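Local coordinates for putative uncharacterized protein (Archaeoglobus fulgidus, PDB 3VU0) that is the C-terminal globular domain of an archaeal AglB protein of the OST core clan, built as a compact alpha/beta domain around a mixed beta-sheet, at residues A51-N56 against R83-V88; F67-S72 against A112-E117; E93-P98 against T131-L136; P107-A112 against K122-F127. All coordinates share one frame; numbering follows the deposited sequence.

How the contacts relate
Contact 3 is the buried one of the four; contacts 1, 2 and 4 are each partly buried. Contact 1 belongs to the sheet side of the domain, at the entry to strand 85-91. Contacts 2 and 4, whose centres lie about 5 Å apart, share Ala112 and both use helix 105-112, one at its C-terminal end and the other along its side. The centres of contacts 2 and 3 lie about 12 Å apart, and a backbone hydrogen bond, Ala70 O to Met132 N, ties the two. Chemistry follows place: a valine methyl lies over an arginine guanidinium in contact 1, a water joins the segments of contact 2, and contacts 3 and 4 are essentially apolar.

Contact 1 of 4, residues A51-N56 against R83-V88; sequences AVVCNN and RKVRYV
Apolar packing starts at Val53, whose two methyl groups serve different partners. With CG1 anti to the backbone N (chi1 170°), that methyl is placed above the guanidinium group of Arg83, over the centre of one face and 3.9 Å from CZ. The other branch, CG2, turns to the side and meets CG2 of Val85 at 3.8 Å, the two valine side chains crossing at about a right angle. Leu35 of the neighbouring strand touches both Val53 and Val85 and extends this apolar patch.

The contact lies within a beta-alpha-beta crossover. Strands 33-35 and 85-91 are parallel neighbours in the mixed sheet, and the connection between them runs through the loop holding Val53 and through helices 41-46, 61-69 and 73-83. Lys84, at positive phi, closes helix 73-83 in a Schellman motif, after which the chain enters its strand directly at Val85. Strand 33-35 has backbone hydrogen bonds to both sides, from Val34 to Ala51 and Val53 and from Ala33 to Lys84 and Arg86.

At the end of Arg83 polar atoms come close. Its chain bends at chi2 (-58°) and reaches back over the loop, bringing NH2 to 3.0 Å and NH1 to 3.2 Å from Val53 O. The established partner of the guanidinium is Asp63, whose OD1 forms a salt bridge with NE and thereby limits how the group can turn.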
loop_
_atom_site.group_PDB
_atom_site.type_symbol
_atom_site.label_atom_id
_atom_site.label_comp_id
_atom_site.label_asym_id
_atom_site.label_seq_id
_atom_site.Cartn_x
_atom_site.Cartn_y
_atom_site.Cartn_z
ATOM N N ALA A 51 -3.798 10.108 10.314
ATOM C CA ALA A 51 -3.271 10.886 9.199
ATOM C C ALA A 51 -2.811 9.965 8.068
ATOM O O ALA A 51 -2.294 8.875 8.315
ATOM C CB ALA A 51 -2.106 11.752 9.675
ATOM N N VAL A 52 -2.985 10.413 6.829
ATOM C CA VAL A 52 -2.593 9.603 5.680
ATOM C C VAL A 52 -1.632 10.297 4.724
ATOM O O VAL A 52 -1.509 11.525 4.713
ATOM C CB VAL A 52 -3.834 9.156 4.862
ATOM C CG1 VAL A 52 -4.735 8.275 5.716
ATOM C CG2 VAL A 52 -4.607 10.380 4.367
ATOM N N VAL A 53 -0.947 9.492 3.920
ATOM C CA VAL A 53 -0.025 10.012 2.929
ATOM C C VAL A 53 -0.848 10.594 1.785
ATOM O O VAL A 53 -0.446 11.573 1.164
ATOM C CB VAL A 53 0.893 8.900 2.380
ATOM C CG1 VAL A 53 1.682 9.410 1.176
ATOM C CG2 VAL A 53 1.837 8.437 3.473
ATOM N N CYS A 54 -2.010 9.998 1.520
ATOM C CA CYS A 54 -2.874 10.478 0.445
ATOM C C CYS A 54 -4.326 10.035 0.593
ATOM O O CYS A 54 -4.607 8.942 1.086
ATOM C CB CYS A 54 -2.328 10.006 -0.908
ATOM S SG CYS A 54 -2.172 8.211 -1.074
ATOM N N ASN A 55 -5.249 10.895 0.172
ATOM C CA ASN A 55 -6.675 10.583 0.232
ATOM C C ASN A 55 -7.378 11.038 -1.048
ATOM O O ASN A 55 -8.590 10.897 -1.197
ATOM C CB ASN A 55 -7.327 11.237 1.453
ATOM C CG ASN A 55 -7.107 12.736 1.500
ATOM O OD1 ASN A 55 -7.271 13.430 0.500
ATOM N ND2 ASN A 55 -6.745 13.242 2.669
ATOM N N ASN A 56 -6.598 11.593 -1.967
ATOM C CA ASN A 56 -7.120 12.045 -3.249
ATOM C C ASN A 56 -6.068 11.744 -4.302
ATOM O O ASN A 56 -4.997 11.227 -3.984
ATOM C CB ASN A 56 -7.446 13.546 -3.217
ATOM C CG ASN A 56 -6.235 14.406 -2.914
ATOM O OD1 ASN A 56 -5.247 14.393 -3.648
ATOM N ND2 ASN A 56 -6.308 15.168 -1.828
ATOM N N ARG A 83 7.690 11.283 4.260
ATOM C CA ARG A 83 6.312 11.424 4.712
ATOM C C ARG A 83 6.029 11.043 6.164
ATOM O O ARG A 83 4.869 11.027 6.577
ATOM C CB ARG A 83 5.381 10.621 3.801
ATOM C CG ARG A 83 5.127 11.253 2.447
ATOM C CD ARG A 83 4.542 12.645 2.611
ATOM N NE ARG A 83 3.704 13.014 1.478
ATOM C CZ ARG A 83 2.404 13.272 1.569
ATOM N NH1 ARG A 83 1.791 13.202 2.745
ATOM N NH2 ARG A 83 1.718 13.607 0.487
ATOM N N LYS A 84 7.067 10.742 6.936
ATOM C CA LYS A 84 6.878 10.367 8.339
ATOM C C LYS A 84 5.935 9.166 8.452
ATOM O O LYS A 84 5.028 9.146 9.285
ATOM C CB LYS A 84 6.311 11.553 9.124
ATOM N N VAL A 85 6.162 8.165 7.608
ATOM C CA VAL A 85 5.337 6.958 7.595
ATOM C C VAL A 85 5.706 5.996 8.723
ATOM O O VAL A 85 6.871 5.630 8.880
ATOM C CB VAL A 85 5.488 6.221 6.246
ATOM C CG1 VAL A 85 4.721 4.906 6.266
ATOM C CG2 VAL A 85 4.990 7.108 5.118
ATOM N N ARG A 86 4.711 5.588 9.507
ATOM C CA ARG A 86 4.943 4.652 10.604
ATOM C C ARG A 86 4.262 3.312 10.323
ATOM O O ARG A 86 4.697 2.267 10.810
ATOM C CB ARG A 86 4.415 5.228 11.924
ATOM C CG ARG A 86 4.667 4.329 13.128
ATOM C CD ARG A 86 4.198 4.980 14.428
ATOM N NE ARG A 86 4.926 6.209 14.731
ATOM C CZ ARG A 86 4.677 6.981 15.785
ATOM N NH1 ARG A 86 3.716 6.647 16.635
ATOM N NH2 ARG A 86 5.387 8.084 15.988
ATOM N N TYR A 87 3.195 3.351 9.530
ATOM C CA TYR A 87 2.452 2.144 9.181
ATOM C C TYR A 87 2.071 2.155 7.710
ATOM O O TYR A 87 1.871 3.216 7.121
ATOM C CB TYR A 87 1.174 2.050 10.020
ATOM C CG TYR A 87 1.438 2.059 11.506
ATOM C CD1 TYR A 87 1.998 0.948 12.139
ATOM C CD2 TYR A 87 1.156 3.186 12.274
ATOM C CE1 TYR A 87 2.273 0.962 13.506
ATOM C CE2 TYR A 87 1.429 3.213 13.642
ATOM C CZ TYR A 87 1.986 2.097 14.250
ATOM O OH TYR A 87 2.250 2.109 15.595
ATOM N N VAL A 88 1.966 0.963 7.127
ATOM C CA VAL A 88 1.592 0.818 5.725
ATOM C C VAL A 88 0.418 -0.147 5.640
ATOM O O VAL A 88 0.397 -1.161 6.327
ATOM C CB VAL A 88 2.756 0.250 4.886
ATOM C CG1 VAL A 88 2.308 0.049 3.440
ATOM C CG2 VAL A 88 3.954 1.191 4.946
#

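Contact 2 of 4, residues F67-S72 against A112-E117; sequences FFTAQS and AGYSPE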
loop_
_atom_site.group_PDB
_atom_site.type_symbol
_atom_site.label_atom_id
_atom_site.label_comp_id
_atom_site.label_asym_id
_atom_site.label_seq_id
_atom_site.Cartn_x
_atom_site.Cartn_y
_atom_site.Cartn_z
ATOM N N PHE A 67 6.396 4.399 -3.711
ATOM C CA PHE A 67 6.701 3.471 -2.627
ATOM C C PHE A 67 6.321 2.038 -3.009
ATOM O O PHE A 67 7.121 1.114 -2.857
ATOM C CB PHE A 67 5.944 3.866 -1.361
ATOM C CG PHE A 67 6.096 2.884 -0.228
ATOM C CD1 PHE A 67 7.191 2.949 0.627
ATOM C CD2 PHE A 67 5.151 1.877 -0.034
ATOM C CE1 PHE A 67 7.348 2.028 1.664
ATOM C CE2 PHE A 67 5.294 0.946 0.999
ATOM C CZ PHE A 67 6.395 1.020 1.852
ATOM N N PHE A 68 5.103 1.856 -3.509
ATOM C CA PHE A 68 4.641 0.523 -3.875
ATOM C C PHE A 68 5.372 -0.101 -5.059
ATOM O O PHE A 68 5.532 -1.321 -5.112
ATOM C CB PHE A 68 3.135 0.527 -4.150
ATOM C CG PHE A 68 2.286 0.590 -2.904
ATOM C CD1 PHE A 68 2.557 -0.237 -1.815
ATOM C CD2 PHE A 68 1.197 1.450 -2.835
ATOM C CE1 PHE A 68 1.755 -0.207 -0.675
ATOM C CE2 PHE A 68 0.386 1.487 -1.700
ATOM C CZ PHE A 68 0.667 0.657 -0.620
ATOM N N THR A 69 5.819 0.719 -6.004
ATOM C CA THR A 69 6.525 0.185 -7.163
ATOM C C THR A 69 8.038 0.128 -6.974
ATOM O O THR A 69 8.763 -0.298 -7.871
ATOM C CB THR A 69 6.196 0.988 -8.440
ATOM O OG1 THR A 69 6.516 2.369 -8.245
ATOM C CG2 THR A 69 4.713 0.864 -8.772
ATOM N N ALA A 70 8.514 0.548 -5.806
ATOM C CA ALA A 70 9.944 0.521 -5.518
ATOM C C ALA A 70 10.445 -0.920 -5.498
ATOM O O ALA A 70 9.746 -1.820 -5.034
ATOM C CB ALA A 70 10.222 1.184 -4.174
ATOM N N GLN A 71 11.661 -1.137 -5.991
ATOM C CA GLN A 71 12.231 -2.480 -6.015
ATOM C C GLN A 71 13.244 -2.744 -4.905
ATOM O O GLN A 71 13.737 -3.861 -4.760
ATOM C CB GLN A 71 12.867 -2.753 -7.374
ATOM C CG GLN A 71 11.861 -2.748 -8.511
ATOM C CD GLN A 71 12.514 -3.025 -9.841
ATOM O OE1 GLN A 71 13.034 -4.112 -10.071
ATOM N NE2 GLN A 71 12.503 -2.034 -10.724
ATOM N N SER A 72 13.556 -1.719 -4.123
ATOM C CA SER A 72 14.493 -1.877 -3.016
ATOM C C SER A 72 13.956 -1.129 -1.810
ATOM O O SER A 72 13.359 -0.062 -1.953
ATOM C CB SER A 72 15.872 -1.323 -3.385
ATOM O OG SER A 72 15.842 0.085 -3.501
ATOM N N ALA A 112 2.957 6.096 -11.290
ATOM C CA ALA A 112 4.375 6.037 -10.963
ATOM C C ALA A 112 5.217 6.434 -12.175
ATOM O O ALA A 112 6.434 6.588 -12.068
ATOM C CB ALA A 112 4.754 4.637 -10.499
ATOM N N GLY A 113 4.573 6.578 -13.329
ATOM C CA GLY A 113 5.291 6.979 -14.527
ATOM C C GLY A 113 5.510 5.913 -15.586
ATOM O O GLY A 113 6.209 6.155 -16.574
ATOM N N TYR A 114 4.923 4.737 -15.392
ATOM C CA TYR A 114 5.070 3.647 -16.353
ATOM C C TYR A 114 3.908 3.613 -17.338
ATOM O O TYR A 114 2.844 4.178 -17.077
ATOM C CB TYR A 114 5.151 2.304 -15.615
ATOM C CG TYR A 114 6.364 2.167 -14.723
ATOM C CD1 TYR A 114 7.612 1.849 -15.256
ATOM C CD2 TYR A 114 6.268 2.368 -13.346
ATOM C CE1 TYR A 114 8.741 1.731 -14.437
ATOM C CE2 TYR A 114 7.388 2.256 -12.519
ATOM C CZ TYR A 114 8.619 1.937 -13.071
ATOM O OH TYR A 114 9.727 1.819 -12.261
ATOM N N SER A 115 4.124 2.949 -18.472
ATOM C CA SER A 115 3.103 2.808 -19.508
ATOM C C SER A 115 2.953 1.319 -19.778
ATOM O O SER A 115 3.478 0.793 -20.766
ATOM C CB SER A 115 3.526 3.538 -20.789
ATOM O OG SER A 115 3.620 4.934 -20.563
ATOM N N PRO A 116 2.226 0.620 -18.895
ATOM C CA PRO A 116 1.981 -0.821 -18.984
ATOM C C PRO A 116 1.483 -1.323 -20.341
ATOM O O PRO A 116 1.769 -2.459 -20.719
ATOM C CB PRO A 116 0.959 -1.069 -17.872
ATOM C CG PRO A 116 1.253 0.007 -16.883
ATOM C CD PRO A 116 1.475 1.204 -17.768
ATOM N N GLU A 117 0.748 -0.493 -21.076
ATOM C CA GLU A 117 0.220 -0.934 -22.366
ATOM C C GLU A 117 1.300 -1.292 -23.381
ATOM O O GLU A 117 1.023 -1.950 -24.383
ATOM C CB GLU A 117 -0.738 0.111 -22.963
ATOM C CG GLU A 117 -0.100 1.389 -23.489
ATOM C CD GLU A 117 0.079 2.455 -22.422
ATOM O OE1 GLU A 117 0.183 3.642 -22.796
ATOM O OE2 GLU A 117 0.122 2.118 -21.220
HETATM O O HOH W 1 10.892 0.176 -9.403
#
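Thr69 and Ala112 form the tight part of this contact, where the end of helix 61-69 lies beside the end of helix 105-112. The methyl CB of Ala112 fits against both branches of the threonine, 3.7 Å from OG1 and 4.1 Å from CG2. At chi1 57° the hydroxyl sits between the backbone N and the carbonyl carbon, from where it bonds back to Ala65 O one turn earlier in its own helix. Thr69 OG1 also stands at the edge of the Tyr114 ring, close to its plane and 4.4 Å from Tyr114 CE2.

Beyond Ala112 the contact opens. Gly113 has positive phi and ends the helix in a Schellman motif, turning the chain so that Tyr114 reaches back toward helix 61-69, its ring also meeting that of Phe127. On this looser, solvent side a water spans the segments: it donates to Thr69 O at 2.7 Å, accepts from Gln71 NE2 at 3.0 Å, and has a weak, long link of 3.5 Å to Tyr114 OH. The inner half therefore depends on shape, with the threonine hydroxyl satisfied within its own helix, whereas in the outer half a water donates to the carbonyl near the helix end and links it to Gln71.

Contact 3 of 4, residues E93-P98 against T131-L136; sequences ELTVKP and TMLYKL
Leu94 and Thr95, where the chain leaves a short 3-10 turn for an extended course, lie beside Leu133 in the first turn of helix 132-138, the nearest CA atoms being those of Thr95 and Tyr134 at 7.1 Å. Leu133 does most of the touching. Its CB points toward the loop, and with CG anti to the backbone N (chi1 178°) methyl CD2 comes to rest 3.4 Å from the carbonyl oxygen Leu94 O and 3.9 Å from Leu94 CB.

The arrangement lays the connection that follows strand 85-91 against the start of a helix. That start is marked by Thr131 in the N-cap position: its OG1 accepts a weak bond from Tyr134 N at 3.4 Å and is also hydrogen-bonded to Phe128 O, and Lys135 N bonds to Thr131 O.

Thr95 adds a more distant touch through its methyl branch, CG2 lying 4.3 Å from Leu133 CG. The hydroxyl of the same residue bonds to Glu92 O, so the polar branch is occupied within the loop while the apolar one faces the leucine. Phe68, Phe105 and Phe128, each from a different helix, also pack on Leu133 and enclose it in the interior.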
loop_
_atom_site.group_PDB
_atom_site.type_symbol
_atom_site.label_atom_id
_atom_site.label_comp_id
_atom_site.label_asym_id
_atom_site.label_seq_id
_atom_site.Cartn_x
_atom_site.Cartn_y
_atom_site.Cartn_z
ATOM N N GLU A 93 -6.735 -6.283 -3.661
ATOM C CA GLU A 93 -7.103 -5.771 -4.987
ATOM C C GLU A 93 -5.993 -4.948 -5.656
ATOM O O GLU A 93 -6.083 -4.629 -6.835
ATOM C CB GLU A 93 -8.398 -4.943 -4.917
ATOM C CG GLU A 93 -8.303 -3.658 -4.105
ATOM C CD GLU A 93 -9.588 -2.826 -4.141
ATOM O OE1 GLU A 93 -9.617 -1.747 -3.517
ATOM O OE2 GLU A 93 -10.570 -3.242 -4.792
ATOM N N LEU A 94 -4.947 -4.613 -4.906
ATOM C CA LEU A 94 -3.822 -3.843 -5.444
ATOM C C LEU A 94 -2.788 -4.754 -6.110
ATOM O O LEU A 94 -1.988 -4.307 -6.930
ATOM C CB LEU A 94 -3.112 -3.073 -4.328
ATOM C CG LEU A 94 -3.889 -2.053 -3.495
ATOM C CD1 LEU A 94 -2.939 -1.382 -2.502
ATOM C CD2 LEU A 94 -4.519 -1.028 -4.407
ATOM N N THR A 95 -2.805 -6.028 -5.742
ATOM C CA THR A 95 -1.843 -6.983 -6.267
ATOM C C THR A 95 -2.246 -7.604 -7.595
ATOM O O THR A 95 -3.411 -7.576 -7.987
ATOM C CB THR A 95 -1.605 -8.125 -5.265
ATOM O OG1 THR A 95 -2.797 -8.909 -5.151
ATOM C CG2 THR A 95 -1.245 -7.567 -3.888
ATOM N N VAL A 96 -1.263 -8.164 -8.287
ATOM C CA VAL A 96 -1.507 -8.819 -9.564
ATOM C C VAL A 96 -1.911 -10.252 -9.248
ATOM O O VAL A 96 -1.250 -10.924 -8.457
ATOM C CB VAL A 96 -0.237 -8.818 -10.439
ATOM C CG1 VAL A 96 -0.477 -9.608 -11.724
ATOM C CG2 VAL A 96 0.150 -7.382 -10.774
ATOM N N LYS A 97 -3.004 -10.708 -9.849
ATOM C CA LYS A 97 -3.499 -12.067 -9.631
ATOM C C LYS A 97 -3.265 -12.912 -10.881
ATOM O O LYS A 97 -3.493 -12.455 -11.996
ATOM C CB LYS A 97 -4.993 -12.031 -9.289
ATOM N N PRO A 98 -2.821 -14.166 -10.708
ATOM C CA PRO A 98 -2.552 -15.068 -11.836
ATOM C C PRO A 98 -3.764 -15.405 -12.708
ATOM O O PRO A 98 -3.614 -15.724 -13.894
ATOM C CB PRO A 98 -2.000 -16.326 -11.160
ATOM C CG PRO A 98 -1.480 -15.830 -9.842
ATOM C CD PRO A 98 -2.517 -14.827 -9.429
ATOM N N THR A 131 8.507 -5.709 -6.617
ATOM C CA THR A 131 8.114 -4.509 -5.887
ATOM C C THR A 131 7.831 -4.658 -4.395
ATOM O O THR A 131 7.651 -5.759 -3.874
ATOM C CB THR A 131 6.863 -3.862 -6.511
ATOM O OG1 THR A 131 5.717 -4.674 -6.225
ATOM C CG2 THR A 131 7.024 -3.722 -8.022
HETATM N N MSE A 132 7.787 -3.511 -3.724
HETATM C CA MSE A 132 7.496 -3.444 -2.301
HETATM C C MSE A 132 6.102 -4.005 -2.031
HETATM O O MSE A 132 5.881 -4.677 -1.029
HETATM C CB MSE A 132 7.558 -1.991 -1.821
HETATM C CG MSE A 132 8.967 -1.445 -1.677
HETATM SE SE MSE A 132 9.936 -2.422 -0.325
HETATM C CE MSE A 132 8.785 -2.049 1.184
ATOM N N LEU A 133 5.164 -3.708 -2.925
ATOM C CA LEU A 133 3.793 -4.188 -2.778
ATOM C C LEU A 133 3.779 -5.709 -2.695
ATOM O O LEU A 133 3.057 -6.290 -1.892
ATOM C CB LEU A 133 2.937 -3.723 -3.957
ATOM C CG LEU A 133 1.478 -4.190 -3.948
ATOM C CD1 LEU A 133 0.819 -3.842 -2.621
ATOM C CD2 LEU A 133 0.730 -3.535 -5.105
ATOM N N TYR A 134 4.587 -6.349 -3.531
ATOM C CA TYR A 134 4.686 -7.803 -3.532
ATOM C C TYR A 134 5.342 -8.310 -2.244
ATOM O O TYR A 134 4.823 -9.202 -1.583
ATOM C CB TYR A 134 5.520 -8.277 -4.726
ATOM C CG TYR A 134 5.813 -9.758 -4.694
ATOM C CD1 TYR A 134 4.897 -10.678 -5.194
ATOM C CD2 TYR A 134 6.999 -10.240 -4.139
ATOM C CE1 TYR A 134 5.152 -12.048 -5.146
ATOM C CE2 TYR A 134 7.262 -11.608 -4.084
ATOM C CZ TYR A 134 6.334 -12.503 -4.590
ATOM O OH TYR A 134 6.593 -13.852 -4.548
ATOM N N LYS A 135 6.488 -7.735 -1.895
ATOM C CA LYS A 135 7.213 -8.159 -0.705
ATOM C C LYS A 135 6.413 -7.937 0.573
ATOM O O LYS A 135 6.616 -8.641 1.566
ATOM C CB LYS A 135 8.561 -7.439 -0.629
ATOM C CG LYS A 135 9.428 -7.703 -1.850
ATOM C CD LYS A 135 10.679 -6.849 -1.859
ATOM C CE LYS A 135 11.429 -7.006 -3.173
ATOM N NZ LYS A 135 12.690 -6.219 -3.175
ATOM N N LEU A 136 5.503 -6.965 0.544
ATOM C CA LEU A 136 4.655 -6.685 1.697
ATOM C C LEU A 136 3.429 -7.591 1.726
ATOM O O LEU A 136 3.337 -8.512 2.539
ATOM C CB LEU A 136 4.177 -5.218 1.695
ATOM C CG LEU A 136 5.205 -4.128 2.014
ATOM C CD1 LEU A 136 4.603 -2.759 1.730
ATOM C CD2 LEU A 136 5.626 -4.230 3.471
#

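Contact 4 of 4, residues P107-A112 against K122-F127; sequences PIMQIA and KEIIDF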
loop_
_atom_site.group_PDB
_atom_site.type_symbol
_atom_site.label_atom_id
_atom_site.label_comp_id
_atom_site.label_asym_id
_atom_site.label_seq_id
_atom_site.Cartn_x
_atom_site.Cartn_y
_atom_site.Cartn_z
ATOM N N PRO A 107 -3.147 1.222 -12.499
ATOM C CA PRO A 107 -3.151 2.672 -12.284
ATOM C C PRO A 107 -1.995 3.099 -11.378
ATOM O O PRO A 107 -1.469 4.210 -11.506
ATOM C CB PRO A 107 -4.529 2.936 -11.667
ATOM C CG PRO A 107 -4.906 1.624 -11.046
ATOM C CD PRO A 107 -4.420 0.619 -12.068
ATOM N N ILE A 108 -1.594 2.217 -10.466
ATOM C CA ILE A 108 -0.473 2.523 -9.578
ATOM C C ILE A 108 0.767 2.718 -10.454
ATOM O O ILE A 108 1.525 3.667 -10.277
ATOM C CB ILE A 108 -0.215 1.378 -8.569
ATOM C CG1 ILE A 108 -1.346 1.334 -7.535
ATOM C CG2 ILE A 108 1.128 1.574 -7.877
ATOM C CD1 ILE A 108 -1.147 0.275 -6.450
HETATM N N MSE A 109 0.965 1.811 -11.402
HETATM C CA MSE A 109 2.100 1.914 -12.312
HETATM C C MSE A 109 2.014 3.188 -13.145
HETATM O O MSE A 109 2.998 3.909 -13.295
HETATM C CB MSE A 109 2.155 0.710 -13.254
HETATM C CG MSE A 109 2.626 -0.566 -12.605
HETATM SE SE MSE A 109 2.920 -1.930 -13.933
HETATM C CE MSE A 109 4.523 -1.210 -14.749
ATOM N N GLN A 110 0.835 3.463 -13.694
ATOM C CA GLN A 110 0.661 4.655 -14.521
ATOM C C GLN A 110 1.011 5.927 -13.751
ATOM O O GLN A 110 1.694 6.806 -14.273
ATOM C CB GLN A 110 -0.774 4.736 -15.037
ATOM C CG GLN A 110 -1.182 3.529 -15.852
ATOM C CD GLN A 110 -2.647 3.545 -16.229
ATOM O OE1 GLN A 110 -3.513 3.755 -15.381
ATOM N NE2 GLN A 110 -2.934 3.311 -17.502
ATOM N N ILE A 111 0.555 6.017 -12.508
ATOM C CA ILE A 111 0.829 7.194 -11.694
ATOM C C ILE A 111 2.303 7.253 -11.305
ATOM O O ILE A 111 2.844 8.328 -11.038
ATOM C CB ILE A 111 -0.067 7.203 -10.440
ATOM C CG1 ILE A 111 -1.533 7.214 -10.879
ATOM C CG2 ILE A 111 0.219 8.429 -9.589
ATOM C CD1 ILE A 111 -2.515 6.985 -9.766
ATOM N N ALA A 112 2.957 6.096 -11.290
ATOM C CA ALA A 112 4.375 6.037 -10.963
ATOM C C ALA A 112 5.217 6.434 -12.175
ATOM O O ALA A 112 6.434 6.588 -12.068
ATOM C CB ALA A 112 4.754 4.637 -10.499
ATOM N N LYS A 122 3.627 -10.761 -19.171
ATOM C CA LYS A 122 4.596 -11.333 -18.242
ATOM C C LYS A 122 5.599 -10.300 -17.731
ATOM O O LYS A 122 6.082 -10.410 -16.606
ATOM C CB LYS A 122 5.335 -12.518 -18.876
ATOM C CG LYS A 122 6.259 -13.240 -17.899
ATOM C CD LYS A 122 6.813 -14.529 -18.494
ATOM C CE LYS A 122 7.859 -15.141 -17.587
ATOM N NZ LYS A 122 9.108 -14.320 -17.537
ATOM N N GLU A 123 5.923 -9.300 -18.546
ATOM C CA GLU A 123 6.845 -8.264 -18.090
ATOM C C GLU A 123 6.209 -7.492 -16.922
ATOM O O GLU A 123 6.903 -7.051 -16.005
ATOM C CB GLU A 123 7.196 -7.301 -19.230
ATOM C CG GLU A 123 7.945 -7.966 -20.379
ATOM C CD GLU A 123 8.359 -6.986 -21.470
ATOM O OE1 GLU A 123 7.509 -6.185 -21.903
ATOM O OE2 GLU A 123 9.533 -7.026 -21.904
ATOM N N ILE A 124 4.890 -7.339 -16.956
ATOM C CA ILE A 124 4.178 -6.633 -15.890
ATOM C C ILE A 124 4.198 -7.480 -14.622
ATOM O O ILE A 124 4.437 -6.969 -13.530
ATOM C CB ILE A 124 2.712 -6.335 -16.296
ATOM C CG1 ILE A 124 2.695 -5.330 -17.450
ATOM C CG2 ILE A 124 1.913 -5.811 -15.104
ATOM C CD1 ILE A 124 1.309 -5.063 -17.998
ATOM N N ILE A 125 3.957 -8.779 -14.778
ATOM C CA ILE A 125 3.966 -9.708 -13.647
ATOM C C ILE A 125 5.376 -9.782 -13.045
ATOM O O ILE A 125 5.549 -9.692 -11.827
ATOM C CB ILE A 125 3.523 -11.122 -14.098
ATOM C CG1 ILE A 125 2.070 -11.078 -14.590
ATOM C CG2 ILE A 125 3.667 -12.111 -12.949
ATOM C CD1 ILE A 125 1.620 -12.341 -15.318
ATOM N N ASP A 126 6.383 -9.941 -13.898
ATOM C CA ASP A 126 7.759 -10.008 -13.416
ATOM C C ASP A 126 8.129 -8.727 -12.666
ATOM O O ASP A 126 8.799 -8.783 -11.641
ATOM C CB ASP A 126 8.737 -10.241 -14.577
ATOM C CG ASP A 126 8.588 -11.624 -15.200
ATOM O OD1 ASP A 126 7.998 -12.521 -14.555
ATOM O OD2 ASP A 126 9.072 -11.816 -16.335
ATOM N N PHE A 127 7.690 -7.581 -13.175
ATOM C CA PHE A 127 7.960 -6.300 -12.516
ATOM C C PHE A 127 7.284 -6.289 -11.136
ATOM O O PHE A 127 7.912 -5.968 -10.122
ATOM C CB PHE A 127 7.424 -5.138 -13.359
ATOM C CG PHE A 127 7.530 -3.800 -12.679
ATOM C CD1 PHE A 127 8.770 -3.245 -12.395
ATOM C CD2 PHE A 127 6.387 -3.114 -12.284
ATOM C CE1 PHE A 127 8.871 -2.020 -11.722
ATOM C CE2 PHE A 127 6.477 -1.894 -11.614
ATOM C CZ PHE A 127 7.722 -1.347 -11.331
#
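Selenomethionine Met109 bridges two helices by reaching from helix 105-112 to Ile124 and Phe127 of helix 121-128. Its CB bond points toward the second helix, and the chain runs extended through chi2 (-171°). CG is the first atom to arrive, 4.2 Å from Phe127 CE2. Next comes SE, which touches two neighbours, Phe127 CD2 at 4.0 Å and, from another side, the methyl Ile124 CG2 at 4.2 Å. There the chain bends (chi3 72°) and turns the terminal methyl obliquely to the CD2-CE2 side of the ring, so that CE ends 3.6 Å from Phe127 CD2 and 3.8 Å from CE2.

Met109 and Phe127 run antiparallel alongside each other. SE is 5.1 Å from the ring centroid and 66° off the ring normal, an oblique Met-aromatic contact. Tyr114 and Met119, both in the connection between the helices, also pack on Met109. The two consecutive helices are thus joined by a short connection, with Met109 spanning the gap between them; the nearest CA atoms, those of Met109 and Ile124, are still 9.5 Å apart.

Elsewhere on helix 121-128, Lys122 NZ and Asp126 OD2 form a salt bridge one turn apart, using the syn lone pair of the carboxylate. Charge is paired along a single helix, while the contact between the helices is apolar, consistent with dispersion between the methionine end and the ring.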